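Local coordinates for lipoprotein (Colwellia psychrerythraea, PDB 3O0Y), which is a putative lipoprotein of unknown function whose DUF885 family belongs to a metallopeptidase-like clan, so that a peptidase-related role is possible but unproven, at residues K44-S49 with D67-S72; Q78-L83 with G125-W130; L84-T89 with G111-F116. All blocks are in the same frame, centred on the assembly; numbering follows the deposited sequence.

Contact 1 of 3, residues K44-S49 with D67-S72; sequences KQRALS and DMEFYS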
ATOM      1  N   LYS A  44       8.502  17.763  -4.713  1.00 11.88           N
ATOM      2  CA  LYS A  44       8.098  18.837  -5.633  1.00 13.56           C
ATOM      3  C   LYS A  44       7.376  18.304  -6.859  1.00 12.51           C
ATOM      4  O   LYS A  44       6.508  18.966  -7.404  1.00 13.50           O
ATOM      5  CB  LYS A  44       9.316  19.608  -6.169  1.00 16.25           C
ATOM      6  CG  LYS A  44      10.080  20.493  -5.252  1.00 26.30           C
ATOM      7  CD  LYS A  44      11.459  20.852  -6.030  1.00 32.74           C
ATOM      8  CE  LYS A  44      12.659  21.265  -5.102  1.00 39.85           C
ATOM      9  NZ  LYS A  44      14.067  20.812  -5.542  1.00 37.37           N
ATOM     10  N   GLN A  45       7.794  17.148  -7.336  1.00 11.35           N
ATOM     11  CA  GLN A  45       7.212  16.508  -8.506  1.00  8.36           C
ATOM     12  C   GLN A  45       6.065  15.548  -8.187  1.00  8.42           C
ATOM     13  O   GLN A  45       5.461  14.936  -9.073  1.00  8.40           O
ATOM     14  CB  GLN A  45       8.312  15.812  -9.272  1.00  8.60           C
ATOM     15  CG  GLN A  45       9.324  16.827  -9.745  1.00 11.63           C
ATOM     16  CD  GLN A  45      10.453  16.241 -10.493  1.00 16.74           C
ATOM     17  OE1 GLN A  45      11.588  16.199  -9.975  1.00 26.06           O
ATOM     18  NE2 GLN A  45      10.203  15.818 -11.706  1.00 17.65           N
ATOM     19  N   ARG A  46       5.822  15.362  -6.881  1.00  7.99           N
ATOM     20  CA  ARG A  46       4.749  14.508  -6.393  1.00  8.86           C
ATOM     21  C   ARG A  46       4.027  15.258  -5.295  1.00  9.30           C
ATOM     22  O   ARG A  46       3.932  14.808  -4.126  1.00 10.47           O
ATOM     23  CB  ARG A  46       5.284  13.155  -5.881  1.00  9.39           C
ATOM     24  CG  ARG A  46       5.844  12.297  -6.960  1.00 10.82           C
ATOM     25  CD  ARG A  46       4.774  11.731  -7.856  1.00 11.18           C
ATOM     26  NE  ARG A  46       5.261  10.793  -8.853  1.00 10.36           N
ATOM     27  CZ  ARG A  46       5.625  11.137 -10.093  1.00 12.47           C
ATOM     28  NH1 ARG A  46       5.680  12.411 -10.474  1.00 10.16           N
ATOM     29  NH2 ARG A  46       5.983  10.200 -10.963  1.00  9.10           N
ATOM     30  N   ALA A  47       3.488  16.429  -5.678  1.00 10.62           N
ATOM     31  CA  ALA A  47       2.941  17.373  -4.670  1.00  9.18           C
ATOM     32  C   ALA A  47       1.715  16.809  -3.929  1.00  9.92           C
ATOM     33  O   ALA A  47       1.482  17.144  -2.768  1.00 10.01           O
ATOM     34  CB  ALA A  47       2.610  18.731  -5.309  1.00  9.49           C
ATOM     35  N   LEU A  48       0.965  15.885  -4.548  1.00 10.17           N
ATOM     36  CA  LEU A  48      -0.151  15.221  -3.840  1.00 10.68           C
ATOM     37  C   LEU A  48       0.323  14.254  -2.775  1.00  9.58           C
ATOM     38  O   LEU A  48      -0.253  14.190  -1.695  1.00 11.07           O
ATOM     39  CB  LEU A  48      -1.064  14.507  -4.836  1.00 11.29           C
ATOM     40  CG  LEU A  48      -1.830  15.711  -5.398  1.00 16.39           C
ATOM     41  CD1 LEU A  48      -1.628  16.100  -6.804  1.00 19.45           C
ATOM     42  CD2 LEU A  48      -3.095  16.067  -4.704  1.00 11.92           C
ATOM     43  N   SER A  49       1.422  13.544  -3.006  1.00  9.12           N
ATOM     44  CA  SER A  49       2.082  12.799  -1.916  1.00  9.63           C
ATOM     45  C   SER A  49       2.553  13.704  -0.770  1.00  9.95           C
ATOM     46  O   SER A  49       2.420  13.365   0.405  1.00 11.37           O
ATOM     47  CB  SER A  49       3.249  11.931  -2.484  1.00  9.91           C
ATOM     48  OG  SER A  49       2.671  10.857  -3.214  1.00 12.76           O
ATOM     49  N   ASP A  67      -0.019  22.909  -6.104  1.00 12.94           N
ATOM     50  CA  ASP A  67       0.614  22.332  -7.279  1.00 13.37           C
ATOM     51  C   ASP A  67      -0.041  21.006  -7.665  1.00 14.54           C
ATOM     52  O   ASP A  67      -0.631  20.277  -6.841  1.00 12.65           O
ATOM     53  CB  ASP A  67       2.106  22.093  -7.038  1.00 14.54           C
ATOM     54  CG  ASP A  67       2.952  23.394  -7.035  1.00 20.18           C
ATOM     55  OD1 ASP A  67       2.399  24.526  -7.079  1.00 17.92           O
ATOM     56  OD2 ASP A  67       4.203  23.264  -6.979  1.00 25.06           O
ATOM     57  N   MET A  68       0.124  20.687  -8.934  1.00 13.65           N
ATOM     58  CA  MET A  68      -0.357  19.476  -9.517  1.00 13.85           C
ATOM     59  C   MET A  68       0.860  18.616  -9.936  1.00 13.70           C
ATOM     60  O   MET A  68       1.998  19.131 -10.066  1.00 16.48           O
ATOM     61  CB  MET A  68      -1.243  19.793 -10.751  1.00 12.44           C
ATOM     62  CG  MET A  68      -1.941  18.556 -11.400  1.00 14.14           C
ATOM     63  SD  MET A  68      -2.803  17.360 -10.359  1.00  5.76           S
ATOM     64  CE  MET A  68      -3.817  18.511  -9.281  1.00 13.14           C
ATOM     65  N   GLU A  69       0.624  17.317 -10.129  1.00 12.71           N
ATOM     66  CA  GLU A  69       1.631  16.405 -10.654  1.00 11.40           C
ATOM     67  C   GLU A  69       1.423  16.261 -12.175  1.00 10.32           C
ATOM     68  O   GLU A  69       0.298  16.239 -12.621  1.00 12.15           O
ATOM     69  CB  GLU A  69       1.453  15.060 -10.011  1.00 12.06           C
ATOM     70  CG  GLU A  69       1.694  15.079  -8.510  1.00 10.65           C
ATOM     71  CD  GLU A  69       1.373  13.764  -7.769  1.00 12.95           C
ATOM     72  OE1 GLU A  69       0.842  12.780  -8.369  1.00 12.83           O
ATOM     73  OE2 GLU A  69       1.613  13.734  -6.515  1.00 13.68           O
ATOM     74  N   PHE A  70       2.521  16.155 -12.915  1.00 11.45           N
ATOM     75  CA  PHE A  70       2.501  15.953 -14.344  1.00 10.27           C
ATOM     76  C   PHE A  70       3.383  14.795 -14.727  1.00 10.32           C
ATOM     77  O   PHE A  70       4.441  14.508 -14.107  1.00 10.44           O
ATOM     78  CB  PHE A  70       2.926  17.224 -15.074  1.00 10.94           C
ATOM     79  CG  PHE A  70       2.115  18.439 -14.663  1.00 13.56           C
ATOM     80  CD1 PHE A  70       0.761  18.506 -14.924  1.00 16.41           C
ATOM     81  CD2 PHE A  70       2.710  19.456 -13.947  1.00 17.40           C
ATOM     82  CE1 PHE A  70       0.004  19.622 -14.502  1.00 16.27           C
ATOM     83  CE2 PHE A  70       1.971  20.558 -13.542  1.00 19.07           C
ATOM     84  CZ  PHE A  70       0.645  20.645 -13.843  1.00 16.25           C
ATOM     85  N   TYR A  71       2.982  14.144 -15.789  1.00  9.55           N
ATOM     86  CA  TYR A  71       3.469  12.806 -16.109  1.00 10.23           C
ATOM     87  C   TYR A  71       3.946  12.677 -17.545  1.00  9.52           C
ATOM     88  O   TYR A  71       3.977  11.580 -18.065  1.00 11.97           O
ATOM     89  CB  TYR A  71       2.358  11.758 -15.839  1.00 10.47           C
ATOM     90  CG  TYR A  71       2.153  11.588 -14.365  1.00  8.68           C
ATOM     91  CD1 TYR A  71       2.992  10.797 -13.650  1.00 11.18           C
ATOM     92  CD2 TYR A  71       1.212  12.347 -13.683  1.00  9.07           C
ATOM     93  CE1 TYR A  71       2.845  10.650 -12.256  1.00 10.76           C
ATOM     94  CE2 TYR A  71       1.089  12.269 -12.349  1.00  8.87           C
ATOM     95  CZ  TYR A  71       1.909  11.410 -11.618  1.00 12.07           C
ATOM     96  OH  TYR A  71       1.782  11.334 -10.260  1.00 12.49           O
ATOM     97  N   SER A  72       4.398  13.764 -18.188  1.00 10.20           N
ATOM     98  CA  SER A  72       4.844  13.657 -19.598  1.00 10.97           C
ATOM     99  C   SER A  72       6.096  12.756 -19.681  1.00 10.66           C
ATOM    100  O   SER A  72       6.795  12.600 -18.707  1.00 10.26           O
ATOM    101  CB  SER A  72       5.202  15.035 -20.149  1.00 10.78           C
ATOM    102  OG  SER A  72       6.492  15.487 -19.769  1.00 11.09           O
TER
HETATM  103  O   HOH W   1       4.049  17.823  -8.207  1.00 10.55           O
HETATM  104  O   HOH W   2       5.547  21.411  -8.019  1.00 19.63           O
HETATM  105  O   HOH W   3       5.208  16.404 -11.428  1.00 12.88           O
HETATM  106  O   HOH W   4       6.441  12.990 -13.257  1.00 14.39           O
HETATM  107  O   HOH W   5       1.847  11.271  -5.543  1.00 16.60           O
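Glu69 reaches Leu48 at the start of helix 47-53, its CG beside its own backbone N (chi1 -64°) and the chain extended beyond. Its OE2 takes the Leu48 backbone N-H at 3.0 Å (N to OE2), bent to 133° at the hydrogen, the donor above the carboxylate plane. OE1 accepts the Tyr71 hydroxyl at that ring's edge, Tyr71 OH to Glu69 OE1 being 2.6 Å. Arg46 lays one face of its guanidinium against Tyr71 CE1, 3.4 Å from NH2, the planes 45° apart; NH1 bonds Gln45 O, while NH2 makes a salt bridge to Glu76 and a hydrogen bond to Ile127 O. An alanine at Arg46 would probably leave Glu76 and Ile127 O without this mate and open a gap beside the Tyr71 ring. The one apolar pair is Leu48 CD1 on Met68 SD (4.0 Å); Ala47 CB also packs on Asp67 CB at 3.8 Å. Water 1 joins Lys44 O, Ala47 N and Met68 O, water 3 links Gln45 O to Phe70 N, and water 5 bridges Glu69 OE2 and Ser49 OG, which pairs with Thr129. The arrangement is a loop carboxylate set against the first turn of a helix, where Arg46 holds the N-cap position.

Contact 2 of 3, residues Q78-L83 with G125-W130; sequences QLRAEL and GYIDTW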
ATOM      1  N   GLN A  78      13.198  13.189 -16.462  1.00 10.56           N
ATOM      2  CA  GLN A  78      14.004  14.081 -15.662  1.00 11.92           C
ATOM      3  C   GLN A  78      13.940  13.689 -14.185  1.00 12.44           C
ATOM      4  O   GLN A  78      14.947  13.807 -13.484  1.00 10.99           O
ATOM      5  CB  GLN A  78      13.587  15.547 -15.791  1.00 14.92           C
ATOM      6  CG  GLN A  78      13.899  16.101 -17.203  1.00 18.82           C
ATOM      7  CD  GLN A  78      13.378  17.559 -17.396  1.00 30.21           C
ATOM      8  OE1 GLN A  78      12.995  18.229 -16.425  1.00 38.62           O
ATOM      9  NE2 GLN A  78      13.409  18.052 -18.653  1.00 36.32           N
ATOM     10  N   LEU A  79      12.753  13.258 -13.727  1.00 10.33           N
ATOM     11  CA  LEU A  79      12.587  12.884 -12.342  1.00  8.95           C
ATOM     12  C   LEU A  79      13.521  11.680 -12.057  1.00  7.66           C
ATOM     13  O   LEU A  79      14.281  11.670 -11.093  1.00  8.53           O
ATOM     14  CB  LEU A  79      11.117  12.493 -12.037  1.00  8.43           C
ATOM     15  CG  LEU A  79      10.824  11.825 -10.697  1.00 12.54           C
ATOM     16  CD1 LEU A  79      11.243  12.701  -9.602  1.00 11.59           C
ATOM     17  CD2 LEU A  79       9.329  11.424 -10.540  1.00 15.13           C
ATOM     18  N   ARG A  80      13.439  10.662 -12.883  1.00  6.73           N
ATOM     19  CA  ARG A  80      14.179   9.426 -12.695  1.00  6.52           C
ATOM     20  C   ARG A  80      15.691   9.692 -12.819  1.00  7.66           C
ATOM     21  O   ARG A  80      16.508   9.150 -12.065  1.00  7.85           O
ATOM     22  CB  ARG A  80      13.725   8.355 -13.673  1.00  8.16           C
ATOM     23  CG  ARG A  80      12.246   8.017 -13.586  1.00  7.51           C
ATOM     24  CD  ARG A  80      11.837   6.972 -14.575  1.00  6.64           C
ATOM     25  NE  ARG A  80      10.436   6.866 -14.714  1.00  8.07           N
ATOM     26  CZ  ARG A  80       9.784   5.859 -15.317  1.00 10.13           C
ATOM     27  NH1 ARG A  80      10.425   4.824 -15.875  1.00  9.27           N
ATOM     28  NH2 ARG A  80       8.473   6.004 -15.496  1.00 10.69           N
ATOM     29  N   ALA A  81      16.075  10.461 -13.826  1.00  7.79           N
ATOM     30  CA  ALA A  81      17.501  10.749 -14.013  1.00  8.71           C
ATOM     31  C   ALA A  81      18.121  11.439 -12.824  1.00  9.79           C
ATOM     32  O   ALA A  81      19.209  11.060 -12.419  1.00 10.57           O
ATOM     33  CB  ALA A  81      17.727  11.580 -15.273  1.00  8.70           C
ATOM     34  N   GLU A  82      17.398  12.384 -12.230  1.00  9.74           N
ATOM     35  CA  GLU A  82      17.857  13.047 -11.031  1.00 10.43           C
ATOM     36  C   GLU A  82      18.013  12.123  -9.841  1.00  9.72           C
ATOM     37  O   GLU A  82      19.055  12.111  -9.164  1.00  9.39           O
ATOM     38  CB  GLU A  82      16.937  14.176 -10.625  1.00 12.30           C
ATOM     39  CG  GLU A  82      17.475  14.891  -9.327  1.00 16.53           C
ATOM     40  CD  GLU A  82      16.762  16.168  -8.959  1.00 22.15           C
ATOM     41  OE1 GLU A  82      15.731  16.538  -9.611  1.00 21.80           O
ATOM     42  OE2 GLU A  82      17.281  16.815  -8.027  1.00 19.38           O
ATOM     43  N   LEU A  83      17.000  11.295  -9.613  1.00  8.72           N
ATOM     44  CA  LEU A  83      17.087  10.375  -8.490  1.00  7.51           C
ATOM     45  C   LEU A  83      18.191   9.346  -8.724  1.00  8.55           C
ATOM     46  O   LEU A  83      18.846   8.943  -7.810  1.00  7.21           O
ATOM     47  CB  LEU A  83      15.749   9.684  -8.249  1.00  7.60           C
ATOM     48  CG  LEU A  83      14.693  10.675  -7.758  1.00 13.62           C
ATOM     49  CD1 LEU A  83      13.321  10.021  -8.042  1.00 16.78           C
ATOM     50  CD2 LEU A  83      14.916  10.926  -6.294  1.00 12.84           C
ATOM     51  N   GLY A 125       5.890   3.288 -17.868  1.00 10.26           N
ATOM     52  CA  GLY A 125       5.188   3.436 -16.606  1.00  9.03           C
ATOM     53  C   GLY A 125       5.334   4.785 -15.939  1.00 10.46           C
ATOM     54  O   GLY A 125       5.560   5.805 -16.600  1.00  9.74           O
ATOM     55  N   TYR A 126       5.279   4.792 -14.611  1.00  7.03           N
ATOM     56  CA  TYR A 126       5.380   6.036 -13.868  1.00  7.86           C
ATOM     57  C   TYR A 126       5.932   5.670 -12.506  1.00  8.44           C
ATOM     58  O   TYR A 126       5.780   4.535 -12.096  1.00  9.39           O
ATOM     59  CB  TYR A 126       4.014   6.748 -13.727  1.00  9.74           C
ATOM     60  CG  TYR A 126       3.055   6.081 -12.745  1.00  6.07           C
ATOM     61  CD1 TYR A 126       2.964   6.507 -11.433  1.00 10.04           C
ATOM     62  CD2 TYR A 126       2.362   4.923 -13.091  1.00  6.99           C
ATOM     63  CE1 TYR A 126       2.120   5.877 -10.532  1.00  9.80           C
ATOM     64  CE2 TYR A 126       1.484   4.294 -12.169  1.00  9.90           C
ATOM     65  CZ  TYR A 126       1.420   4.749 -10.882  1.00 11.82           C
ATOM     66  OH  TYR A 126       0.648   4.083  -9.915  1.00 12.08           O
ATOM     67  N   ILE A 127       6.586   6.628 -11.836  1.00  7.39           N
ATOM     68  CA  ILE A 127       7.105   6.429 -10.463  1.00  7.50           C
ATOM     69  C   ILE A 127       6.044   6.739  -9.430  1.00  8.05           C
ATOM     70  O   ILE A 127       5.479   7.841  -9.414  1.00  8.88           O
ATOM     71  CB  ILE A 127       8.332   7.287 -10.159  1.00  7.29           C
ATOM     72  CG1 ILE A 127       9.472   7.010 -11.175  1.00  8.39           C
ATOM     73  CG2 ILE A 127       8.805   7.068  -8.719  1.00  9.27           C
ATOM     74  CD1 ILE A 127       9.820   5.499 -11.321  1.00  7.84           C
ATOM     75  N   ASP A 128       5.682   5.724  -8.667  1.00  7.85           N
ATOM     76  CA  ASP A 128       4.710   5.825  -7.603  1.00  8.49           C
ATOM     77  C   ASP A 128       5.477   6.042  -6.253  1.00  8.58           C
ATOM     78  O   ASP A 128       6.448   5.313  -5.943  1.00  7.65           O
ATOM     79  CB  ASP A 128       3.841   4.524  -7.624  1.00  7.61           C
ATOM     80  CG  ASP A 128       2.647   4.610  -6.721  1.00 13.26           C
ATOM     81  OD1 ASP A 128       1.545   4.883  -7.263  1.00 14.52           O
ATOM     82  OD2 ASP A 128       2.823   4.464  -5.480  1.00 10.38           O
ATOM     83  N   THR A 129       5.035   7.004  -5.428  1.00  9.04           N
ATOM     84  CA  THR A 129       5.722   7.257  -4.183  1.00  8.56           C
ATOM     85  C   THR A 129       5.586   6.138  -3.190  1.00  8.66           C
ATOM     86  O   THR A 129       6.359   6.122  -2.217  1.00  9.15           O
ATOM     87  CB  THR A 129       5.299   8.562  -3.492  1.00  9.71           C
ATOM     88  OG1 THR A 129       3.889   8.525  -3.241  1.00 11.48           O
ATOM     89  CG2 THR A 129       5.659   9.835  -4.448  1.00  9.70           C
ATOM     90  N   TRP A 130       4.678   5.187  -3.427  1.00  7.84           N
ATOM     91  CA  TRP A 130       4.611   3.945  -2.629  1.00  9.00           C
ATOM     92  C   TRP A 130       5.307   2.778  -3.315  1.00  7.90           C
ATOM     93  O   TRP A 130       6.197   2.165  -2.733  1.00  7.39           O
ATOM     94  CB  TRP A 130       3.138   3.628  -2.277  1.00  8.92           C
ATOM     95  CG  TRP A 130       2.859   2.213  -1.967  1.00  7.39           C
ATOM     96  CD1 TRP A 130       3.296   1.540  -0.831  1.00  9.84           C
ATOM     97  CD2 TRP A 130       2.085   1.283  -2.716  1.00  6.61           C
ATOM     98  NE1 TRP A 130       2.863   0.243  -0.867  1.00 12.23           N
ATOM     99  CE2 TRP A 130       2.135   0.051  -2.029  1.00 11.39           C
ATOM    100  CE3 TRP A 130       1.371   1.353  -3.932  1.00 10.22           C
ATOM    101  CZ2 TRP A 130       1.482  -1.085  -2.499  1.00 10.77           C
ATOM    102  CZ3 TRP A 130       0.739   0.209  -4.404  1.00  9.06           C
ATOM    103  CH2 TRP A 130       0.753  -0.959  -3.660  1.00  9.38           C
TER
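Helix 73-92 packs here against the short strand 126-128, which lies outside the protein's three-stranded sheet; the two short axes come within 9.9 Å and make an angle of 60°. Arg80 and Ile127 carry most of the contact. The Arg80 chain is straight, with CD set by chi2 at 179° and NE by chi3 at -167°, and it passes obliquely across the Ile127 side chain. Ile127 CG1 lies 3.8 Å from Arg80 CG. The guanidinium has Ile127 CD1 over one face, toward its rim, 3.7 Å from Arg80 NE. At the edge of the same group, near its plane, Gly125 O stands 3.1 Å from Arg80 NH2. That nitrogen also has firm partners around the contact, a salt bridge to Glu76 and a hydrogen bond to Ile124 O, and Gly125 O accepts from Lys184. Next to Arg80 in the sequence, Leu79 adds a light apolar touch, its CD2 4.3 Å from Ile127 CB. Phe116 of helix 100-117 also packs on Ile127. The strand's far end is held by Asp128: OD2 accepts the backbone N of Trp130 at 2.9 Å in an Asx turn, and OD1 receives the Tyr126 hydroxyl. The chemistry is thus divided within one arginine: its chain and one guanidinium face serve as an apolar surface for an isoleucine, while the N-H groups stay available for a carboxylate and a carbonyl, so a buried charge is probably accommodated without giving up the hydrophobic packing.

Contact 3 of 3, residues L84-T89 with G111-F116; sequences LSISNT and GLTRYF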
ATOM      1  N   LEU A  84      18.349   8.860  -9.931  1.00  8.29           N
ATOM      2  CA  LEU A  84      19.413   7.872 -10.228  1.00  9.31           C
ATOM      3  C   LEU A  84      20.818   8.518 -10.018  1.00  9.92           C
ATOM      4  O   LEU A  84      21.716   7.935  -9.439  1.00  9.78           O
ATOM      5  CB  LEU A  84      19.238   7.356 -11.676  1.00  9.81           C
ATOM      6  CG  LEU A  84      20.147   6.168 -11.983  1.00 11.81           C
ATOM      7  CD1 LEU A  84      19.880   4.995 -10.990  1.00 15.51           C
ATOM      8  CD2 LEU A  84      19.956   5.686 -13.434  1.00 14.38           C
ATOM      9  N   SER A  85      20.974   9.759 -10.439  1.00  9.47           N
ATOM     10  CA  SER A  85      22.224  10.510 -10.224  1.00 11.78           C
ATOM     11  C   SER A  85      22.516  10.647  -8.740  1.00  9.99           C
ATOM     12  O   SER A  85      23.608  10.381  -8.301  1.00 10.44           O
ATOM     13  CB  SER A  85      22.121  11.896 -10.824  1.00 12.97           C
ATOM     14  OG  SER A  85      22.183  11.663 -12.234  1.00 23.77           O
ATOM     15  N   ILE A  86      21.482  10.970  -7.985  1.00  8.37           N
ATOM     16  CA  ILE A  86      21.634  11.076  -6.536  1.00  7.95           C
ATOM     17  C   ILE A  86      22.054   9.731  -5.921  1.00  7.45           C
ATOM     18  O   ILE A  86      22.969   9.685  -5.109  1.00  9.15           O
ATOM     19  CB  ILE A  86      20.386  11.624  -5.849  1.00  9.78           C
ATOM     20  CG1 ILE A  86      20.171  13.102  -6.156  1.00 14.11           C
ATOM     21  CG2 ILE A  86      20.455  11.451  -4.348  1.00 10.55           C
ATOM     22  CD1 ILE A  86      18.783  13.578  -5.772  1.00 10.11           C
ATOM     23  N   SER A  87      21.391   8.644  -6.322  1.00  6.49           N
ATOM     24  CA  SER A  87      21.682   7.322  -5.844  1.00  7.94           C
ATOM     25  C   SER A  87      23.130   6.970  -6.106  1.00  7.68           C
ATOM     26  O   SER A  87      23.809   6.484  -5.234  1.00  7.71           O
ATOM     27  CB  SER A  87      20.762   6.303  -6.570  1.00  8.61           C
ATOM     28  OG  SER A  87      20.988   5.007  -6.126  1.00  8.83           O
ATOM     29  N   ASN A  88      23.614   7.218  -7.340  1.00  7.41           N
ATOM     30  CA  ASN A  88      24.952   6.858  -7.693  1.00  8.72           C
ATOM     31  C   ASN A  88      25.994   7.725  -6.914  1.00  9.47           C
ATOM     32  O   ASN A  88      27.033   7.233  -6.525  1.00  9.04           O
ATOM     33  CB  ASN A  88      25.112   6.978  -9.230  1.00  9.80           C
ATOM     34  CG  ASN A  88      24.553   5.797  -9.922  1.00 11.17           C
ATOM     35  OD1 ASN A  88      24.504   4.706  -9.336  1.00 16.58           O
ATOM     36  ND2 ASN A  88      24.091   5.985 -11.191  1.00 16.92           N
ATOM     37  N   THR A  89      25.701   8.974  -6.665  1.00  7.93           N
ATOM     38  CA  THR A  89      26.639   9.869  -5.956  1.00  7.83           C
ATOM     39  C   THR A  89      26.704   9.396  -4.498  1.00  7.76           C
ATOM     40  O   THR A  89      27.815   9.225  -3.938  1.00  8.58           O
ATOM     41  CB  THR A  89      26.178  11.305  -6.028  1.00  8.64           C
ATOM     42  OG1 THR A  89      26.164  11.694  -7.416  1.00  9.57           O
ATOM     43  CG2 THR A  89      27.112  12.204  -5.206  1.00  8.84           C
ATOM     44  N   GLY A 111      19.634   2.976  -1.878  1.00 11.04           N
ATOM     45  CA  GLY A 111      18.585   2.002  -2.327  1.00  9.53           C
ATOM     46  C   GLY A 111      17.266   2.680  -2.623  1.00 10.21           C
ATOM     47  O   GLY A 111      16.619   2.346  -3.577  1.00  9.67           O
ATOM     48  N   LEU A 112      16.840   3.594  -1.746  1.00  9.40           N
ATOM     49  CA  LEU A 112      15.571   4.251  -1.919  1.00  8.06           C
ATOM     50  C   LEU A 112      15.553   5.165  -3.113  1.00  7.78           C
ATOM     51  O   LEU A 112      14.595   5.210  -3.872  1.00  7.69           O
ATOM     52  CB  LEU A 112      15.129   5.027  -0.678  1.00  8.71           C
ATOM     53  CG  LEU A 112      14.490   4.377   0.461  1.00 15.99           C
ATOM     54  CD1 LEU A 112      14.293   5.374   1.609  1.00 12.38           C
ATOM     55  CD2 LEU A 112      13.158   3.788  -0.054  1.00 13.65           C
ATOM     56  N   THR A 113      16.663   5.901  -3.359  1.00  7.84           N
ATOM     57  CA  THR A 113      16.708   6.776  -4.506  1.00  8.81           C
ATOM     58  C   THR A 113      16.699   5.934  -5.800  1.00  6.21           C
ATOM     59  O   THR A 113      16.100   6.298  -6.835  1.00  9.83           O
ATOM     60  CB  THR A 113      17.855   7.766  -4.431  1.00  8.82           C
ATOM     61  OG1 THR A 113      19.104   7.095  -4.141  1.00  8.32           O
ATOM     62  CG2 THR A 113      17.571   8.858  -3.369  1.00 10.10           C
ATOM     63  N   ARG A 114      17.358   4.773  -5.770  1.00  6.14           N
ATOM     64  CA  ARG A 114      17.269   3.836  -6.922  1.00  6.98           C
ATOM     65  C   ARG A 114      15.844   3.238  -7.075  1.00  6.61           C
ATOM     66  O   ARG A 114      15.356   3.086  -8.176  1.00  7.65           O
ATOM     67  CB  ARG A 114      18.274   2.701  -6.791  1.00  7.93           C
ATOM     68  CG  ARG A 114      18.084   1.475  -7.680  1.00  8.31           C
ATOM     69  CD  ARG A 114      18.113   1.714  -9.196  1.00 11.47           C
ATOM     70  NE  ARG A 114      17.850   0.449  -9.888  1.00  9.90           N
ATOM     71  CZ  ARG A 114      16.652  -0.119 -10.000  1.00  7.53           C
ATOM     72  NH1 ARG A 114      15.548   0.505  -9.509  1.00  8.96           N
ATOM     73  NH2 ARG A 114      16.569  -1.302 -10.572  1.00  8.79           N
ATOM     74  N   TYR A 115      15.179   2.987  -5.967  1.00  6.68           N
ATOM     75  CA  TYR A 115      13.821   2.468  -6.001  1.00  6.02           C
ATOM     76  C   TYR A 115      12.915   3.493  -6.678  1.00  6.57           C
ATOM     77  O   TYR A 115      12.157   3.145  -7.573  1.00  8.70           O
ATOM     78  CB  TYR A 115      13.336   2.256  -4.580  1.00  5.93           C
ATOM     79  CG  TYR A 115      11.908   1.843  -4.409  1.00  5.26           C
ATOM     80  CD1 TYR A 115      11.504   0.559  -4.690  1.00  7.37           C
ATOM     81  CD2 TYR A 115      10.956   2.720  -3.868  1.00  6.85           C
ATOM     82  CE1 TYR A 115      10.229   0.129  -4.417  1.00  6.73           C
ATOM     83  CE2 TYR A 115       9.671   2.280  -3.576  1.00  7.58           C
ATOM     84  CZ  TYR A 115       9.310   0.995  -3.872  1.00  6.99           C
ATOM     85  OH  TYR A 115       8.077   0.542  -3.577  1.00  8.85           O
ATOM     86  N   PHE A 116      13.051   4.764  -6.360  1.00  9.35           N
ATOM     87  CA  PHE A 116      12.241   5.807  -7.023  1.00  8.45           C
ATOM     88  C   PHE A 116      12.726   6.220  -8.410  1.00 10.34           C
ATOM     89  O   PHE A 116      11.949   6.759  -9.124  1.00 11.59           O
ATOM     90  CB  PHE A 116      12.133   7.004  -6.173  1.00  8.44           C
ATOM     91  CG  PHE A 116      11.352   6.781  -4.901  1.00  7.78           C
ATOM     92  CD1 PHE A 116      10.008   6.334  -4.969  1.00  8.02           C
ATOM     93  CD2 PHE A 116      11.942   6.952  -3.665  1.00 10.73           C
ATOM     94  CE1 PHE A 116       9.302   6.038  -3.776  1.00  9.43           C
ATOM     95  CE2 PHE A 116      11.270   6.729  -2.507  1.00 12.53           C
ATOM     96  CZ  PHE A 116       9.933   6.261  -2.552  1.00 10.30           C
TER
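This is a close antiparallel helix pair: helix 73-92 and helix 100-117, consecutive along the chain, form an alpha-hairpin whose short axes approach to 8.0 Å at a signed crossing angle of -157°. Small residues lie where they meet. Ser87 and Thr113 both direct their CB atoms toward the opposite helix, and their CA atoms are 5.2 Å apart. The nearest touch is Ser87 CB against Thr113 OG1 at 3.0 Å. The two hydroxyls do not bond each other, for Ser87 OG and Thr113 OG1 are 3.4 Å apart in poor geometry. Each turns instead to the backbone of helix 100-117: Ser87 OG bonds Ala110 O across the interface, whereas Thr113 OG1 is bonded within its own helix to Met109 O, its strongest partner, and shares with Ala110 O. With chi1 at 50°, Thr113 OG1 stands between its own backbone N and carbonyl carbon, leaving CG2 to meet Ile86 CG2 at 4.0 Å, the two side chains crossing at about a right angle. Ser87 OG also lies 3.6 Å from CB of Arg114, the next residue on the partner helix. Leu84 and Arg114 run side by side in the same direction, Leu84 CD1 reaching Arg114 CD at 4.1 Å, and the arginine's NH2 goes on to a salt bridge with Asp290. Helix 27-44 borders the pair through Ala38 on Thr113 and Gln37 on Ile86. Small side chains at the crossing probably allow the close approach, and since both buried hydroxyls find carbonyl acceptors in one helix, the interface can be partly polar without a direct bond between serine and threonine.

Overall arrangement
The contacts follow helix 73-92 and the elements around it. Contact 1 closes first along the chain, in the loop leading into that helix; contacts 2 and 3 then use successive parts of it, the span of contact 3 lying within that of contact 2. The centres of contacts 1 and 2 are about 11 Å apart, those of 2 and 3 about 10 Å, and those of 1 and 3 about 19 Å. Strand 126-128 with its flanks is the bridge: Arg46 and Ser49 bond Ile127 and Thr129 on one side, and Tyr115 bonds Trp130 on the other. Together they tie the early helices into one continuous unit of this largely helical protein.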